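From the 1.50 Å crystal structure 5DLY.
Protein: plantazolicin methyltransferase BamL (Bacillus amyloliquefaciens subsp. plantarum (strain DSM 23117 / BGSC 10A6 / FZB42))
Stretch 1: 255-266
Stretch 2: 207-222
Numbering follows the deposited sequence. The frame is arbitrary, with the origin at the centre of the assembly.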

# COMPACT_ATOMS: atom_id res chain seq x y z
N PRO A 255 -6.15 14.84 0.81
CA PRO A 255 -4.91 15.17 1.51
C PRO A 255 -3.74 14.36 0.95
O PRO A 255 -3.95 13.30 0.35
CB PRO A 255 -5.19 14.75 2.95
CG PRO A 255 -6.66 14.61 3.06
CD PRO A 255 -7.14 14.22 1.70
N ALA A 256 -2.53 14.87 1.14
CA ALA A 256 -1.34 14.18 0.67
C ALA A 256 -1.14 12.88 1.46
O ALA A 256 -1.31 12.86 2.67
CB ALA A 256 -0.11 15.07 0.79
N LEU A 257 -0.81 11.82 0.74
CA LEU A 257 -0.57 10.51 1.35
C LEU A 257 0.92 10.33 1.58
O LEU A 257 1.74 11.01 0.95
CB LEU A 257 -1.09 9.41 0.42
CG LEU A 257 -2.61 9.34 0.27
CD1 LEU A 257 -3.00 8.56 -0.97
CD2 LEU A 257 -3.25 8.71 1.50
N LEU A 258 1.28 9.41 2.47
CA LEU A 258 2.66 8.94 2.59
C LEU A 258 2.97 7.95 1.47
O LEU A 258 2.18 7.02 1.23
CB LEU A 258 2.88 8.26 3.93
CG LEU A 258 2.51 9.01 5.21
CD1 LEU A 258 2.77 8.12 6.41
CD2 LEU A 258 3.32 10.29 5.32
N HIS A 259 4.10 8.15 0.79
CA HIS A 259 4.58 7.22 -0.23
C HIS A 259 5.98 6.79 0.15
O HIS A 259 6.86 7.64 0.33
CB HIS A 259 4.61 7.89 -1.61
CG HIS A 259 3.29 8.45 -2.03
ND1 HIS A 259 2.82 9.65 -1.56
CD2 HIS A 259 2.34 7.96 -2.87
CE1 HIS A 259 1.63 9.89 -2.08
NE2 HIS A 259 1.32 8.89 -2.89
N GLY A 260 6.20 5.49 0.30
CA GLY A 260 7.50 4.97 0.73
C GLY A 260 7.96 3.85 -0.17
O GLY A 260 7.15 3.02 -0.60
N TRP A 261 9.25 3.85 -0.50
CA TRP A 261 9.86 2.80 -1.29
C TRP A 261 11.04 2.21 -0.56
O TRP A 261 11.86 2.94 0.02
CB TRP A 261 10.38 3.32 -2.64
CG TRP A 261 9.38 4.04 -3.49
CD1 TRP A 261 8.96 5.32 -3.33
CD2 TRP A 261 8.68 3.51 -4.62
NE1 TRP A 261 8.03 5.64 -4.30
CE2 TRP A 261 7.85 4.55 -5.11
CE3 TRP A 261 8.70 2.28 -5.29
CZ2 TRP A 261 7.02 4.38 -6.22
CZ3 TRP A 261 7.86 2.11 -6.40
CH2 TRP A 261 7.03 3.16 -6.85
N ILE A 262 11.12 0.88 -0.58
CA ILE A 262 12.29 0.14 -0.16
C ILE A 262 12.78 -0.58 -1.42
O ILE A 262 12.09 -1.45 -1.96
CB ILE A 262 11.97 -0.83 1.00
CG1 ILE A 262 11.62 -0.05 2.27
CG2 ILE A 262 13.15 -1.74 1.32
CD1 ILE A 262 10.80 -0.84 3.26
N ILE A 263 13.96 -0.18 -1.90
CA ILE A 263 14.44 -0.57 -3.22
C ILE A 263 15.68 -1.45 -3.10
O ILE A 263 16.66 -1.05 -2.47
CB ILE A 263 14.77 0.68 -4.07
CG1 ILE A 263 13.50 1.52 -4.28
CG2 ILE A 263 15.39 0.29 -5.41
CD1 ILE A 263 13.77 3.01 -4.34
N LYS A 264 15.64 -2.64 -3.69
CA LYS A 264 16.81 -3.51 -3.70
C LYS A 264 17.36 -3.66 -5.12
O LYS A 264 16.65 -4.01 -6.06
CB LYS A 264 16.52 -4.88 -3.06
CG LYS A 264 17.76 -5.76 -2.92
CD LYS A 264 17.44 -7.03 -2.14
CE LYS A 264 18.67 -7.91 -1.97
NZ LYS A 264 18.43 -8.97 -0.96
N ASN A 265 18.66 -3.39 -5.24
CA ASN A 265 19.35 -3.54 -6.51
C ASN A 265 20.73 -4.14 -6.25
O ASN A 265 21.69 -3.43 -5.95
CB ASN A 265 19.47 -2.18 -7.22
CG ASN A 265 19.99 -2.30 -8.64
OD1 ASN A 265 20.12 -3.40 -9.19
ND2 ASN A 265 20.28 -1.16 -9.25
N LYS A 266 20.80 -5.47 -6.36
CA LYS A 266 22.05 -6.20 -6.13
C LYS A 266 23.03 -6.00 -7.28
O LYS A 266 22.69 -6.21 -8.44
CB LYS A 266 21.75 -7.69 -5.93
CG LYS A 266 22.97 -8.56 -5.63
CD LYS A 266 22.55 -9.86 -4.97
CE LYS A 266 23.72 -10.81 -4.78
NZ LYS A 266 23.32 -11.97 -3.93
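Stretch 2, residues 207-222: HGVSFHVGNSFIGGFD

After His 207 and Gly 208, stretch 2 forms an extended strand, residues 209-214, that runs antiparallel to the strand of stretch 1 ending at Asn 265; the N-to-C directions differ by 155° and the axes approach to 4.5 Å. The register pairs Lys 264 with Val 209, Ile 262 with Phe 211 and Gly 260 with Val 213 as narrow, non-hydrogen-bonded pairs, CA to CA 4.4, 4.6 and 4.5 Å. Between them, Ile 263 and Ser 210 exchange hydrogen bonds (Ile 263 N to Ser 210 O 2.8 Å, Ser 210 N to Ile 263 O 2.9 Å), as do Trp 261 and His 212 (Trp 261 N to His 212 O 2.8 Å, His 212 N to Trp 261 O 3.0 Å) and His 259 and Gly 214 (His 259 N to Gly 214 O and Gly 214 N to His 259 O, both 3.0 Å). Asn 265 N extends the ladder to Gly 208 O at 3.1 Å.

Beyond Asn 215 the chain leaves the ladder and folds back through a type I' turn, Ile 218 to Phe 221, over the face carrying His 259, Trp 261 and Ile 263. Gly 219 and Gly 220 take positive phi (62° and 72°), and Gly 220 lies against His 259, where a CB would come within 2.9 Å of His 259 CB. Trp 261 NE1 donates to Gly 219 O at 2.8 Å, while Phe 221 CZ lies over one face of the indole, the two rings slid apart so that they barely overlap, with Phe 221 CE2 3.6 Å from Trp 261 CE2. His 212 NE2 ties the returning loop to its own strand through Gly 220 O, 3.1 Å away. A water links His 259 NE2 (2.8 Å) to Phe 217 O (2.7 Å). On the other face, Ile 262 CG2 packs on Val 209 CG1 at 3.6 Å, and Lys 264 CG lies 3.7 Å from Val 209 CG2 before the lysine end leads away.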

# COMPACT_ATOMS: atom_id res chain seq x y z
N HIS A 207 22.54 -4.28 2.84
CA HIS A 207 23.38 -3.93 1.69
C HIS A 207 22.61 -3.94 0.37
O HIS A 207 21.90 -4.90 0.06
CB HIS A 207 24.58 -4.88 1.60
CG HIS A 207 25.55 -4.72 2.73
ND1 HIS A 207 25.27 -5.13 4.02
CD2 HIS A 207 26.80 -4.22 2.76
CE1 HIS A 207 26.31 -4.87 4.80
NE2 HIS A 207 27.25 -4.32 4.06
N GLY A 208 22.74 -2.86 -0.39
CA GLY A 208 22.10 -2.74 -1.71
C GLY A 208 20.62 -2.40 -1.62
O GLY A 208 19.91 -2.45 -2.62
N VAL A 209 20.18 -2.05 -0.41
CA VAL A 209 18.78 -1.71 -0.16
C VAL A 209 18.65 -0.26 0.32
O VAL A 209 19.21 0.12 1.35
CB VAL A 209 18.14 -2.66 0.88
CG1 VAL A 209 16.69 -2.27 1.14
CG2 VAL A 209 18.23 -4.11 0.41
N SER A 210 17.90 0.53 -0.44
CA SER A 210 17.75 1.96 -0.15
C SER A 210 16.28 2.29 0.08
O SER A 210 15.42 1.44 -0.08
CB SER A 210 18.30 2.78 -1.32
OG SER A 210 17.57 2.51 -2.50
N PHE A 211 16.00 3.53 0.46
CA PHE A 211 14.62 3.97 0.63
C PHE A 211 14.37 5.36 0.07
O PHE A 211 15.29 6.15 -0.14
CB PHE A 211 14.18 3.91 2.11
CG PHE A 211 14.58 5.11 2.93
CD1 PHE A 211 15.83 5.16 3.55
CD2 PHE A 211 13.71 6.18 3.10
CE1 PHE A 211 16.20 6.26 4.31
CE2 PHE A 211 14.07 7.29 3.85
CZ PHE A 211 15.32 7.33 4.46
N HIS A 212 13.09 5.65 -0.19
CA HIS A 212 12.67 7.01 -0.48
C HIS A 212 11.30 7.23 0.13
O HIS A 212 10.45 6.33 0.10
CB HIS A 212 12.60 7.28 -1.99
CG HIS A 212 12.16 8.67 -2.33
ND1 HIS A 212 13.04 9.71 -2.49
CD2 HIS A 212 10.92 9.19 -2.52
CE1 HIS A 212 12.37 10.82 -2.79
NE2 HIS A 212 11.08 10.53 -2.81
N VAL A 213 11.08 8.42 0.69
CA VAL A 213 9.77 8.79 1.22
C VAL A 213 9.41 10.18 0.71
O VAL A 213 10.28 11.04 0.54
CB VAL A 213 9.73 8.75 2.77
CG1 VAL A 213 8.33 9.03 3.29
CG2 VAL A 213 10.18 7.40 3.31
N GLY A 214 8.12 10.40 0.46
CA GLY A 214 7.64 11.70 0.00
C GLY A 214 6.13 11.75 0.07
O GLY A 214 5.47 10.72 0.10
N ASN A 215 5.59 12.96 0.08
CA ASN A 215 4.13 13.09 0.09
C ASN A 215 3.55 13.64 -1.21
O ASN A 215 2.35 13.91 -1.29
CB ASN A 215 3.65 13.88 1.31
CG ASN A 215 4.15 15.31 1.33
OD1 ASN A 215 4.69 15.81 0.34
ND2 ASN A 215 3.98 15.97 2.46
N SER A 216 4.41 13.78 -2.22
CA SER A 216 3.96 14.15 -3.57
C SER A 216 3.09 13.06 -4.17
O SER A 216 3.30 11.88 -3.92
CB SER A 216 5.17 14.42 -4.47
OG SER A 216 5.88 15.55 -4.00
N PHE A 217 2.13 13.48 -5.00
CA PHE A 217 1.08 12.59 -5.51
C PHE A 217 1.59 11.37 -6.27
O PHE A 217 1.03 10.27 -6.12
CB PHE A 217 0.13 13.41 -6.39
CG PHE A 217 -1.15 12.71 -6.73
CD1 PHE A 217 -2.21 12.68 -5.82
CD2 PHE A 217 -1.32 12.12 -7.97
CE1 PHE A 217 -3.40 12.05 -6.15
CE2 PHE A 217 -2.51 11.49 -8.31
CZ PHE A 217 -3.55 11.45 -7.39
N ILE A 218 2.63 11.55 -7.07
CA ILE A 218 3.15 10.45 -7.87
C ILE A 218 4.34 9.80 -7.16
O ILE A 218 5.47 10.26 -7.28
CB ILE A 218 3.53 10.89 -9.30
CG1 ILE A 218 2.33 11.55 -10.00
CG2 ILE A 218 4.08 9.71 -10.10
CD1 ILE A 218 1.16 10.63 -10.28
N GLY A 219 4.04 8.76 -6.38
CA GLY A 219 5.07 7.98 -5.69
C GLY A 219 5.91 8.74 -4.68
O GLY A 219 6.95 8.25 -4.27
N GLY A 220 5.45 9.92 -4.29
CA GLY A 220 6.20 10.77 -3.36
C GLY A 220 7.44 11.39 -3.96
O GLY A 220 8.32 11.86 -3.23
N PHE A 221 7.53 11.36 -5.29
CA PHE A 221 8.65 11.97 -6.00
C PHE A 221 8.27 13.38 -6.42
O PHE A 221 7.22 13.59 -7.03
CB PHE A 221 9.06 11.14 -7.22
CG PHE A 221 9.53 9.75 -6.87
CD1 PHE A 221 10.72 9.57 -6.18
CD2 PHE A 221 8.78 8.64 -7.24
CE1 PHE A 221 11.15 8.28 -5.85
CE2 PHE A 221 9.21 7.36 -6.92
CZ PHE A 221 10.39 7.18 -6.22
N ASP A 222 9.12 14.35 -6.08
CA ASP A 222 8.86 15.75 -6.42
C ASP A 222 8.82 15.93 -7.93
O ASP A 222 9.56 15.26 -8.65
CB ASP A 222 9.92 16.67 -5.82
CG ASP A 222 9.58 18.13 -5.99
OD1 ASP A 222 8.74 18.64 -5.23
OD2 ASP A 222 10.15 18.77 -6.90
O HOH W 1 18.98 0.38 -3.60
O HOH W 2 -0.97 9.44 -4.48